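Condensin complex subunit 3 (Schizosaccharomyces pombe, PDB 5OQR) serves as a regulatory subunit of the condensin complex, which is required to convert interphase chromatin into mitotic-like condensed chromosomes. Local coordinates at residues 428-433 with 456-461; 492-495 with 501-504; 391-396 with 424-429; 345-350 with 403-408. One frame throughout, in Å; residues are numbered along the deposited sequence.

Contact 1 (428-433 with 456-461); sequences TEVFEQ and AFNELR
Neighbouring antiparallel helices of the alpha-helical solenoid meet where Asn-458, in the first turn of helix 457-471, reaches Val-430 near the end of helix 416-434. The side-chain amide of Asn-458 gives one N-H to the backbone carbonyl, ND2 to Val-430 O being 2.8 Å, and the bond is almost straight, at 172°. The oxygen lies in the plane of the Asn-458 amide, whereas the nitrogen stands tilted from the carbonyl plane of Val-430. CG is anti to the backbone N, and this torsion (chi1 175°) points the amide at helix 416-434. The short axes run at 170° to each other and 9.3 Å apart, a nearly antiparallel side-by-side pairing within the helical solenoid; residues 436-455, most of the link between them, are not modelled. Beside the amide nitrogen, Val-430 CG1 lies 3.8 Å from Asn-458 ND2 and also meets Arg-461 at CD, 4.1 Å away, the two side chains crossing at about a right angle. An alanine in place of Asn-458 is likely to leave Val-430 O without this donor and open a gap between the helices. Asn-458 OD1 stands obliquely to the Phe-431 ring, 4.3 Å from CD1, and His-435 meets that ring edge-to-face.

Contact 2 (492-495 with 501-504); sequences IPAV and PIRE
The carbonyl oxygen of Ala-494 faces the backbone of Arg-503 and receives its alpha hydrogen: Ala-494 O lies 3.3 Å from Arg-503 CA, with 149° at the hydrogen. This is a weak CA-H...O contact, and it reflects how closely the backbones run, Val-495 CA and Arg-503 CA being 4.6 Å apart. The next carbonyl along, Val-495 O, rests against the aliphatic stem of Arg-503, 3.3 Å from CG. Arg-503 places its CG there by setting it anti to its own nitrogen (chi1 -168°), after which the chain bends at chi3. Val-495 contributes through its backbone, since its side chain sets off away from segment 501-504.

On the inner side the contact is apolar. The small Ala-494 CB fits against the CG2 branch of Ile-502 at 3.6 Å, and Ile-502 CG2 also lies close to Ala-494 CA. The other branch of Ile-502 leads away, and its side chain packs on Glu-459, Leu-460 and Leu-463 of helix 457-471, with Leu-463 touching Ala-494 as well. Both apolar partners are therefore buried, while Arg-503 is partly exposed. Pro-493 has no N-H to offer to the turn before, and helix 480-495 is kinked there. A short turn joins two helices of HEAT 7, and Ile-502 and Arg-503 match the hydrophobic-arginine pair of the HEAT consensus at the start of the second helix, as is characteristic of the helical hairpin in this repeat.

Contact 3 (391-396 with 424-429); sequences SLSTMA and VEIITE
Ile-426 presents its CG2 methyl to two consecutive residues at the end of helix 378-394. The methyl sits 3.8 Å from Leu-392 CB and 3.6 Å from Ser-393 OG, so it rests against both a leucine stem and a serine hydroxyl. Further out along the isoleucine, its CD1 approaches Leu-392 CD1 at 4.2 Å. Ser-393 has its OG opposite the carbonyl carbon (chi1 -64°), a setting in which the hydroxyl can also bond back to Thr-389 O in the preceding turn of its own helix. That bond is the stronger polar tie of the serine; Glu-429 OE1, at 3.5 Å from Ser-393 OG, is merely a neighbour, brought near by an extended chain on the exposed side. The nearest backbones, at Ser-393 and Ile-426, are separated by 5.5 Å between CA atoms. On a side of helix 416-434 away from this contact, Thr-428 folds OG1 onto Val-424 O at 2.8 Å, and its own backbone N reaches that oxygen from the opposite face. Helix 457-471 closes one flank, Tyr-465 packing on Ile-426 and its OH giving a hydrogen bond to Leu-392 O, while helix 399-412 touches Leu-392 through His-405 and Ile-406, and helix 480-495 covers Val-424 and Ile-427.

Contact 4 (345-350 with 403-408); sequences RQYVSL and SLHIEL
Tyr-347 and His-405 bridge two helices whose nearest CA atoms, in these same residues, are 12.8 Å apart. The tight part of the contact is a single hydrogen bond, Tyr-347 OH to His-405 NE2 at 3.0 Å, in which either atom could be the donor. The side chains come from opposite directions: the hydroxyl meets the imidazole at its edge, in the ring plane, and the imidazole nitrogen lies near the plane of the phenol ring. Tyr-347 turns its CG beside its own backbone N (chi1 -70°), and the long ring then carries the hydroxyl toward the partner helix. His-405 is fixed from behind, its ND1 bonded to Leu-401 O. Ser-391 OG is probably a second hydrogen-bond partner of the tyrosine hydroxyl, and Met-395 packs on the ring. With a phenylalanine in place of Tyr-347, His-405 NE2 would probably lose its mate in this buried setting, and the imidazole would be less firmly held. Away from this pair the interface is loose: Glu-407, only partly buried, pairs its carboxylate with a basic side chain of another protein chain. Helix 378-394 lends Leu-388 and Leu-392 to His-405, so the pair lies within the layered helices of the solenoid, with His-405 in HEAT 6.

All four contacts lie on one side of the chain's centre, along neighbouring helices between residues 336 and 514 of the HEAT solenoid. In sequence, contacts 4 and 3 interleave; contact 1 begins where contact 3 ends, on helix 416-434, and contact 2 follows after helix 457-471. Contacts 1 and 3 have centres about 8 Å apart and share Thr-428 and Glu-429. Contacts 3 and 4, about 13 Å apart, touch at several points, among them Leu-392 on Ile-406. Contacts 1 and 2, about 14 Å apart, meet where Glu-459 and Leu-460 pack on Ile-502. Contacts 2 and 4, with centres about 26 Å apart, do not touch. Packing thus passes from helix to helix along this part of the solenoid.

Contact 1 (428-433 with 456-461)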
loop_
_atom_site.group_PDB
_atom_site.type_symbol
_atom_site.label_atom_id
_atom_site.label_comp_id
_atom_site.label_asym_id
_atom_site.label_seq_id
_atom_site.Cartn_x
_atom_site.Cartn_y
_atom_site.Cartn_z
ATOM N N THR A 428 -40.774 20.096 -3.147
ATOM C CA THR A 428 -41.744 21.002 -3.754
ATOM C C THR A 428 -41.720 22.366 -3.079
ATOM O O THR A 428 -41.799 23.400 -3.752
ATOM C CB THR A 428 -43.146 20.400 -3.684
ATOM O OG1 THR A 428 -43.134 19.084 -4.251
ATOM C CG2 THR A 428 -44.139 21.265 -4.450
ATOM N N GLU A 429 -41.613 22.391 -1.750
ATOM C CA GLU A 429 -41.596 23.660 -1.032
ATOM C C GLU A 429 -40.346 24.462 -1.371
ATOM O O GLU A 429 -40.422 25.668 -1.628
ATOM C CB GLU A 429 -41.691 23.406 0.471
ATOM C CG GLU A 429 -43.008 22.778 0.896
ATOM C CD GLU A 429 -43.069 22.486 2.383
ATOM O OE1 GLU A 429 -42.051 22.699 3.076
ATOM O OE2 GLU A 429 -44.136 22.044 2.860
ATOM N N VAL A 430 -39.183 23.808 -1.378
ATOM C CA VAL A 430 -37.955 24.491 -1.773
ATOM C C VAL A 430 -38.049 24.954 -3.217
ATOM O O VAL A 430 -37.439 25.960 -3.599
ATOM C CB VAL A 430 -36.738 23.569 -1.557
ATOM C CG1 VAL A 430 -35.448 24.282 -1.943
ATOM C CG2 VAL A 430 -36.673 23.103 -0.112
ATOM N N PHE A 431 -38.807 24.233 -4.044
ATOM C CA PHE A 431 -38.969 24.621 -5.438
ATOM C C PHE A 431 -39.886 25.829 -5.578
ATOM O O PHE A 431 -39.682 26.660 -6.469
ATOM C CB PHE A 431 -39.513 23.437 -6.236
ATOM C CG PHE A 431 -39.458 23.624 -7.725
ATOM C CD1 PHE A 431 -38.246 23.798 -8.371
ATOM C CD2 PHE A 431 -40.618 23.595 -8.481
ATOM C CE1 PHE A 431 -38.194 23.961 -9.741
ATOM C CE2 PHE A 431 -40.571 23.755 -9.851
ATOM C CZ PHE A 431 -39.357 23.936 -10.483
ATOM N N GLU A 432 -40.895 25.945 -4.710
ATOM C CA GLU A 432 -41.789 27.096 -4.757
ATOM C C GLU A 432 -41.053 28.382 -4.401
ATOM O O GLU A 432 -41.292 29.429 -5.014
ATOM C CB GLU A 432 -42.972 26.880 -3.814
ATOM C CG GLU A 432 -43.976 25.849 -4.308
ATOM C CD GLU A 432 -45.049 25.533 -3.280
ATOM O OE1 GLU A 432 -46.132 25.055 -3.676
ATOM O OE2 GLU A 432 -44.811 25.767 -2.075
ATOM N N GLN A 433 -40.160 28.327 -3.410
ATOM C CA GLN A 433 -39.385 29.502 -3.027
ATOM C C GLN A 433 -38.758 30.166 -4.246
ATOM O O GLN A 433 -39.000 31.344 -4.527
ATOM C CB GLN A 433 -38.298 29.113 -2.024
ATOM C CG GLN A 433 -38.791 28.870 -0.611
ATOM C CD GLN A 433 -37.656 28.865 0.397
ATOM O OE1 GLN A 433 -37.329 27.829 0.976
ATOM N NE2 GLN A 433 -37.047 30.027 0.608
ATOM N N ALA A 456 -31.289 28.953 -10.560
ATOM C CA ALA A 456 -29.896 28.523 -10.616
ATOM C C ALA A 456 -29.503 27.823 -9.319
ATOM O O ALA A 456 -29.580 26.599 -9.223
ATOM C CB ALA A 456 -28.981 29.714 -10.886
ATOM N N PHE A 457 -29.082 28.601 -8.318
ATOM C CA PHE A 457 -28.764 28.023 -7.016
ATOM C C PHE A 457 -29.934 27.218 -6.473
ATOM O O PHE A 457 -29.746 26.149 -5.882
ATOM C CB PHE A 457 -28.387 29.127 -6.026
ATOM C CG PHE A 457 -27.020 29.703 -6.248
ATOM C CD1 PHE A 457 -25.888 28.983 -5.904
ATOM C CD2 PHE A 457 -26.865 30.970 -6.787
ATOM C CE1 PHE A 457 -24.629 29.509 -6.101
ATOM C CE2 PHE A 457 -25.609 31.502 -6.985
ATOM C CZ PHE A 457 -24.487 30.770 -6.643
ATOM N N ASN A 458 -31.153 27.719 -6.666
ATOM C CA ASN A 458 -32.328 27.029 -6.147
ATOM C C ASN A 458 -32.537 25.697 -6.855
ATOM O O ASN A 458 -32.759 24.668 -6.209
ATOM C CB ASN A 458 -33.562 27.919 -6.297
ATOM C CG ASN A 458 -34.843 27.213 -5.898
ATOM O OD1 ASN A 458 -35.643 26.826 -6.749
ATOM N ND2 ASN A 458 -35.039 27.034 -4.598
ATOM N N GLU A 459 -32.461 25.696 -8.186
ATOM C CA GLU A 459 -32.697 24.467 -8.933
ATOM C C GLU A 459 -31.622 23.427 -8.641
ATOM O O GLU A 459 -31.925 22.236 -8.518
ATOM C CB GLU A 459 -32.760 24.769 -10.429
ATOM C CG GLU A 459 -33.439 23.682 -11.244
ATOM C CD GLU A 459 -33.661 24.089 -12.687
ATOM O OE1 GLU A 459 -33.222 25.196 -13.064
ATOM O OE2 GLU A 459 -34.276 23.305 -13.440
ATOM N N LEU A 460 -30.364 23.854 -8.525
ATOM C CA LEU A 460 -29.298 22.911 -8.209
ATOM C C LEU A 460 -29.484 22.293 -6.831
ATOM O O LEU A 460 -29.138 21.125 -6.626
ATOM C CB LEU A 460 -27.940 23.601 -8.298
ATOM C CG LEU A 460 -27.402 23.844 -9.708
ATOM C CD1 LEU A 460 -26.162 24.715 -9.654
ATOM C CD2 LEU A 460 -27.094 22.528 -10.407
ATOM N N ARG A 461 -30.016 23.053 -5.874
ATOM C CA ARG A 461 -30.305 22.474 -4.566
ATOM C C ARG A 461 -31.442 21.468 -4.660
ATOM O O ARG A 461 -31.411 20.425 -4.001
ATOM C CB ARG A 461 -30.651 23.572 -3.563
ATOM C CG ARG A 461 -30.700 23.081 -2.122
ATOM C CD ARG A 461 -31.371 24.085 -1.205
ATOM N NE ARG A 461 -30.998 25.454 -1.537
ATOM C CZ ARG A 461 -29.805 25.984 -1.293
ATOM N NH1 ARG A 461 -29.558 27.241 -1.634
ATOM N NH2 ARG A 461 -28.855 25.259 -0.717
#

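Contact 2 (492-495 with 501-504)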
loop_
_atom_site.group_PDB
_atom_site.type_symbol
_atom_site.label_atom_id
_atom_site.label_comp_id
_atom_site.label_asym_id
_atom_site.label_seq_id
_atom_site.Cartn_x
_atom_site.Cartn_y
_atom_site.Cartn_z
ATOM N N ILE A 492 -36.183 15.811 -16.339
ATOM C CA ILE A 492 -36.214 16.061 -17.781
ATOM C C ILE A 492 -35.973 17.533 -18.087
ATOM O O ILE A 492 -35.110 17.832 -18.928
ATOM C CB ILE A 492 -37.527 15.538 -18.389
ATOM C CG1 ILE A 492 -37.775 14.073 -18.010
ATOM C CG2 ILE A 492 -37.501 15.695 -19.909
ATOM C CD1 ILE A 492 -36.757 13.099 -18.540
ATOM N N PRO A 493 -36.670 18.489 -17.464
ATOM C CA PRO A 493 -36.319 19.901 -17.688
ATOM C C PRO A 493 -34.847 20.198 -17.462
ATOM O O PRO A 493 -34.257 20.996 -18.200
ATOM C CB PRO A 493 -37.209 20.638 -16.678
ATOM C CG PRO A 493 -38.353 19.728 -16.448
ATOM C CD PRO A 493 -37.823 18.342 -16.556
ATOM N N ALA A 494 -34.235 19.571 -16.457
ATOM C CA ALA A 494 -32.813 19.779 -16.211
ATOM C C ALA A 494 -31.969 19.176 -17.325
ATOM O O ALA A 494 -31.003 19.795 -17.783
ATOM C CB ALA A 494 -32.426 19.178 -14.861
ATOM N N VAL A 495 -32.318 17.971 -17.778
ATOM C CA VAL A 495 -31.552 17.328 -18.841
ATOM C C VAL A 495 -31.598 18.158 -20.116
ATOM O O VAL A 495 -30.649 18.140 -20.909
ATOM C CB VAL A 495 -32.071 15.895 -19.071
ATOM C CG1 VAL A 495 -31.550 15.324 -20.389
ATOM C CG2 VAL A 495 -31.655 14.995 -17.917
ATOM N N PRO A 501 -24.205 23.276 -15.809
ATOM C CA PRO A 501 -24.259 22.588 -14.508
ATOM C C PRO A 501 -25.576 21.880 -14.255
ATOM O O PRO A 501 -25.588 20.782 -13.688
ATOM C CB PRO A 501 -24.024 23.723 -13.500
ATOM C CG PRO A 501 -23.451 24.846 -14.285
ATOM C CD PRO A 501 -24.008 24.726 -15.656
ATOM N N ILE A 502 -26.695 22.486 -14.653
ATOM C CA ILE A 502 -27.996 21.866 -14.429
ATOM C C ILE A 502 -28.136 20.609 -15.275
ATOM O O ILE A 502 -28.639 19.582 -14.807
ATOM C CB ILE A 502 -29.118 22.881 -14.718
ATOM C CG1 ILE A 502 -29.078 24.010 -13.685
ATOM C CG2 ILE A 502 -30.487 22.202 -14.708
ATOM C CD1 ILE A 502 -29.968 25.188 -14.019
ATOM N N ARG A 503 -27.693 20.668 -16.531
ATOM C CA ARG A 503 -27.779 19.502 -17.402
ATOM C C ARG A 503 -26.984 18.333 -16.837
ATOM O O ARG A 503 -27.458 17.192 -16.838
ATOM C CB ARG A 503 -27.276 19.862 -18.796
ATOM C CG ARG A 503 -27.584 18.829 -19.857
ATOM C CD ARG A 503 -26.634 18.975 -21.022
ATOM N NE ARG A 503 -26.407 20.380 -21.354
ATOM C CZ ARG A 503 -25.377 20.828 -22.064
ATOM N NH1 ARG A 503 -24.460 19.985 -22.523
ATOM N NH2 ARG A 503 -25.258 22.125 -22.310
ATOM N N GLU A 504 -25.768 18.595 -16.359
ATOM C CA GLU A 504 -24.963 17.531 -15.773
ATOM C C GLU A 504 -25.635 16.955 -14.535
ATOM O O GLU A 504 -25.660 15.734 -14.345
ATOM C CB GLU A 504 -23.568 18.056 -15.434
ATOM C CG GLU A 504 -22.741 18.414 -16.655
ATOM C CD GLU A 504 -21.362 18.936 -16.299
ATOM O OE1 GLU A 504 -21.088 19.132 -15.096
ATOM O OE2 GLU A 504 -20.551 19.148 -17.225
#

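Contact 3 (391-396 with 424-429)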
loop_
_atom_site.group_PDB
_atom_site.type_symbol
_atom_site.label_atom_id
_atom_site.label_comp_id
_atom_site.label_asym_id
_atom_site.label_seq_id
_atom_site.Cartn_x
_atom_site.Cartn_y
_atom_site.Cartn_z
ATOM N N SER A 391 -34.941 21.809 8.519
ATOM C CA SER A 391 -33.651 22.274 8.020
ATOM C C SER A 391 -33.560 22.144 6.506
ATOM O O SER A 391 -32.959 22.993 5.838
ATOM C CB SER A 391 -32.523 21.493 8.688
ATOM O OG SER A 391 -32.617 21.576 10.097
ATOM N N LEU A 392 -34.142 21.085 5.945
ATOM C CA LEU A 392 -34.090 20.901 4.499
ATOM C C LEU A 392 -35.046 21.841 3.781
ATOM O O LEU A 392 -34.794 22.219 2.632
ATOM C CB LEU A 392 -34.414 19.450 4.143
ATOM C CG LEU A 392 -33.366 18.412 4.545
ATOM C CD1 LEU A 392 -33.992 17.030 4.622
ATOM C CD2 LEU A 392 -32.208 18.420 3.561
ATOM N N SER A 393 -36.136 22.233 4.438
ATOM C CA SER A 393 -37.146 23.059 3.790
ATOM C C SER A 393 -36.785 24.539 3.798
ATOM O O SER A 393 -37.139 25.257 2.858
ATOM C CB SER A 393 -38.498 22.856 4.473
ATOM O OG SER A 393 -38.954 21.525 4.315
ATOM N N THR A 394 -36.091 25.013 4.829
ATOM C CA THR A 394 -35.852 26.441 5.012
ATOM C C THR A 394 -34.392 26.842 4.870
ATOM O O THR A 394 -34.101 27.872 4.258
ATOM C CB THR A 394 -36.352 26.885 6.391
ATOM O OG1 THR A 394 -35.470 26.392 7.406
ATOM C CG2 THR A 394 -37.760 26.362 6.652
ATOM N N MET A 395 -33.464 26.063 5.414
ATOM C CA MET A 395 -32.066 26.453 5.417
ATOM C C MET A 395 -31.417 26.147 4.070
ATOM O O MET A 395 -32.021 25.547 3.175
ATOM C CB MET A 395 -31.318 25.734 6.536
ATOM C CG MET A 395 -31.929 25.918 7.905
ATOM S SD MET A 395 -30.962 25.117 9.191
ATOM C CE MET A 395 -32.156 25.103 10.520
ATOM N N ALA A 396 -30.164 26.563 3.937
ATOM C CA ALA A 396 -29.364 26.331 2.740
ATOM C C ALA A 396 -28.079 25.620 3.152
ATOM O O ALA A 396 -26.998 26.217 3.173
ATOM C CB ALA A 396 -29.078 27.645 2.016
ATOM N N VAL A 424 -40.481 14.439 -1.196
ATOM C CA VAL A 424 -41.094 15.134 -2.324
ATOM C C VAL A 424 -41.789 16.402 -1.848
ATOM O O VAL A 424 -41.726 17.445 -2.511
ATOM C CB VAL A 424 -42.065 14.199 -3.070
ATOM C CG1 VAL A 424 -42.933 14.982 -4.050
ATOM C CG2 VAL A 424 -41.288 13.126 -3.816
ATOM N N GLU A 425 -42.467 16.338 -0.700
ATOM C CA GLU A 425 -43.061 17.541 -0.128
ATOM C C GLU A 425 -41.997 18.603 0.107
ATOM O O GLU A 425 -42.162 19.762 -0.285
ATOM C CB GLU A 425 -43.784 17.204 1.175
ATOM C CG GLU A 425 -45.007 16.324 0.995
ATOM C CD GLU A 425 -45.517 15.761 2.308
ATOM O OE1 GLU A 425 -44.935 16.091 3.362
ATOM O OE2 GLU A 425 -46.498 14.986 2.287
ATOM N N ILE A 426 -40.886 18.216 0.736
ATOM C CA ILE A 426 -39.792 19.154 0.969
ATOM C C ILE A 426 -39.313 19.742 -0.352
ATOM O O ILE A 426 -39.182 20.962 -0.498
ATOM C CB ILE A 426 -38.646 18.461 1.727
ATOM C CG1 ILE A 426 -39.126 18.004 3.107
ATOM C CG2 ILE A 426 -37.444 19.393 1.863
ATOM C CD1 ILE A 426 -38.100 17.234 3.903
ATOM N N ILE A 427 -39.047 18.880 -1.336
ATOM C CA ILE A 427 -38.513 19.350 -2.610
ATOM C C ILE A 427 -39.468 20.343 -3.255
ATOM O O ILE A 427 -39.040 21.334 -3.858
ATOM C CB ILE A 427 -38.223 18.155 -3.538
ATOM C CG1 ILE A 427 -37.010 17.375 -3.025
ATOM C CG2 ILE A 427 -37.965 18.624 -4.970
ATOM C CD1 ILE A 427 -36.775 16.058 -3.726
ATOM N N THR A 428 -40.774 20.096 -3.147
ATOM C CA THR A 428 -41.744 21.002 -3.754
ATOM C C THR A 428 -41.720 22.366 -3.079
ATOM O O THR A 428 -41.799 23.400 -3.752
ATOM C CB THR A 428 -43.146 20.400 -3.684
ATOM O OG1 THR A 428 -43.134 19.084 -4.251
ATOM C CG2 THR A 428 -44.139 21.265 -4.450
ATOM N N GLU A 429 -41.613 22.391 -1.750
ATOM C CA GLU A 429 -41.596 23.660 -1.032
ATOM C C GLU A 429 -40.346 24.462 -1.371
ATOM O O GLU A 429 -40.422 25.668 -1.628
ATOM C CB GLU A 429 -41.691 23.406 0.471
ATOM C CG GLU A 429 -43.008 22.778 0.896
ATOM C CD GLU A 429 -43.069 22.486 2.383
ATOM O OE1 GLU A 429 -42.051 22.699 3.076
ATOM O OE2 GLU A 429 -44.136 22.044 2.860
#

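Contact 4 (345-350 with 403-408)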
loop_
_atom_site.group_PDB
_atom_site.type_symbol
_atom_site.label_atom_id
_atom_site.label_comp_id
_atom_site.label_asym_id
_atom_site.label_seq_id
_atom_site.Cartn_x
_atom_site.Cartn_y
_atom_site.Cartn_z
ATOM N N ARG A 345 -28.456 23.959 17.969
ATOM C CA ARG A 345 -27.554 25.017 18.411
ATOM C C ARG A 345 -26.473 25.273 17.374
ATOM O O ARG A 345 -26.079 26.421 17.144
ATOM C CB ARG A 345 -26.907 24.651 19.748
ATOM C CG ARG A 345 -27.860 24.541 20.911
ATOM C CD ARG A 345 -27.104 24.334 22.213
ATOM N NE ARG A 345 -26.517 25.573 22.724
ATOM C CZ ARG A 345 -25.225 25.887 22.682
ATOM N NH1 ARG A 345 -24.334 25.057 22.156
ATOM N NH2 ARG A 345 -24.817 27.045 23.184
ATOM N N GLN A 346 -25.977 24.209 16.740
ATOM C CA GLN A 346 -24.871 24.350 15.804
ATOM C C GLN A 346 -25.310 25.022 14.510
ATOM O O GLN A 346 -24.506 25.707 13.869
ATOM C CB GLN A 346 -24.260 22.977 15.520
ATOM C CG GLN A 346 -22.776 23.007 15.202
ATOM C CD GLN A 346 -21.936 23.537 16.348
ATOM O OE1 GLN A 346 -21.045 24.358 16.147
ATOM N NE2 GLN A 346 -22.213 23.067 17.555
ATOM N N TYR A 347 -26.570 24.842 14.107
ATOM C CA TYR A 347 -27.091 25.570 12.954
ATOM C C TYR A 347 -26.883 27.070 13.109
ATOM O O TYR A 347 -26.576 27.767 12.136
ATOM C CB TYR A 347 -28.579 25.280 12.768
ATOM C CG TYR A 347 -28.920 23.885 12.312
ATOM C CD1 TYR A 347 -28.102 23.191 11.433
ATOM C CD2 TYR A 347 -30.076 23.266 12.756
ATOM C CE1 TYR A 347 -28.425 21.918 11.018
ATOM C CE2 TYR A 347 -30.406 22.003 12.353
ATOM C CZ TYR A 347 -29.580 21.332 11.483
ATOM O OH TYR A 347 -29.920 20.068 11.083
ATOM N N VAL A 348 -27.068 27.587 14.324
ATOM C CA VAL A 348 -26.902 29.016 14.560
ATOM C C VAL A 348 -25.510 29.465 14.134
ATOM O O VAL A 348 -25.343 30.528 13.524
ATOM C CB VAL A 348 -27.179 29.344 16.040
ATOM C CG1 VAL A 348 -26.937 30.821 16.326
ATOM C CG2 VAL A 348 -28.603 28.963 16.411
ATOM N N SER A 349 -24.492 28.663 14.446
ATOM C CA SER A 349 -23.118 29.007 14.104
ATOM C C SER A 349 -22.871 29.043 12.602
ATOM O O SER A 349 -21.829 29.550 12.179
ATOM C CB SER A 349 -22.155 28.018 14.761
ATOM O OG SER A 349 -22.108 28.201 16.163
ATOM N N LEU A 350 -23.787 28.515 11.790
ATOM C CA LEU A 350 -23.622 28.584 10.345
ATOM C C LEU A 350 -23.884 29.979 9.802
ATOM O O LEU A 350 -23.424 30.297 8.701
ATOM C CB LEU A 350 -24.549 27.581 9.660
ATOM C CG LEU A 350 -24.228 26.100 9.876
ATOM C CD1 LEU A 350 -25.290 25.240 9.223
ATOM C CD2 LEU A 350 -22.854 25.750 9.333
ATOM N N SER A 403 -26.430 15.282 1.972
ATOM C CA SER A 403 -26.528 13.831 1.851
ATOM C C SER A 403 -26.787 13.184 3.204
ATOM O O SER A 403 -27.678 12.339 3.341
ATOM C CB SER A 403 -25.251 13.278 1.223
ATOM O OG SER A 403 -24.953 13.952 0.014
ATOM N N LEU A 404 -26.009 13.562 4.219
ATOM C CA LEU A 404 -26.197 12.983 5.544
ATOM C C LEU A 404 -27.556 13.340 6.131
ATOM O O LEU A 404 -28.151 12.529 6.850
ATOM C CB LEU A 404 -25.076 13.443 6.475
ATOM C CG LEU A 404 -23.678 12.913 6.147
ATOM C CD1 LEU A 404 -22.655 13.522 7.086
ATOM C CD2 LEU A 404 -23.627 11.396 6.228
ATOM N N HIS A 405 -28.063 14.539 5.842
ATOM C CA HIS A 405 -29.395 14.908 6.307
ATOM C C HIS A 405 -30.455 14.009 5.692
ATOM O O HIS A 405 -31.320 13.475 6.393
ATOM C CB HIS A 405 -29.684 16.371 5.975
ATOM C CG HIS A 405 -29.180 17.335 7.000
ATOM N ND1 HIS A 405 -27.953 17.952 6.904
ATOM C CD2 HIS A 405 -29.737 17.782 8.149
ATOM C CE1 HIS A 405 -27.777 18.742 7.948
ATOM N NE2 HIS A 405 -28.845 18.655 8.718
ATOM N N ILE A 406 -30.406 13.837 4.371
ATOM C CA ILE A 406 -31.400 13.021 3.686
ATOM C C ILE A 406 -31.208 11.546 4.011
ATOM O O ILE A 406 -32.179 10.782 4.053
ATOM C CB ILE A 406 -31.337 13.293 2.174
ATOM C CG1 ILE A 406 -31.762 14.740 1.900
ATOM C CG2 ILE A 406 -32.215 12.304 1.404
ATOM C CD1 ILE A 406 -31.630 15.185 0.461
ATOM N N GLU A 407 -29.968 11.118 4.244
ATOM C CA GLU A 407 -29.728 9.738 4.651
ATOM C C GLU A 407 -30.300 9.470 6.037
ATOM O O GLU A 407 -30.919 8.427 6.270
ATOM C CB GLU A 407 -28.229 9.445 4.618
ATOM C CG GLU A 407 -27.849 8.045 5.058
ATOM C CD GLU A 407 -26.353 7.801 4.983
ATOM O OE1 GLU A 407 -25.633 8.668 4.443
ATOM O OE2 GLU A 407 -25.897 6.744 5.467
ATOM N N LEU A 408 -30.103 10.404 6.969
ATOM C CA LEU A 408 -30.674 10.263 8.303
ATOM C C LEU A 408 -32.193 10.366 8.271
ATOM O O LEU A 408 -32.876 9.702 9.056
ATOM C CB LEU A 408 -30.076 11.324 9.225
ATOM C CG LEU A 408 -30.544 11.378 10.678
ATOM C CD1 LEU A 408 -30.276 10.076 11.398
ATOM C CD2 LEU A 408 -29.852 12.531 11.382
#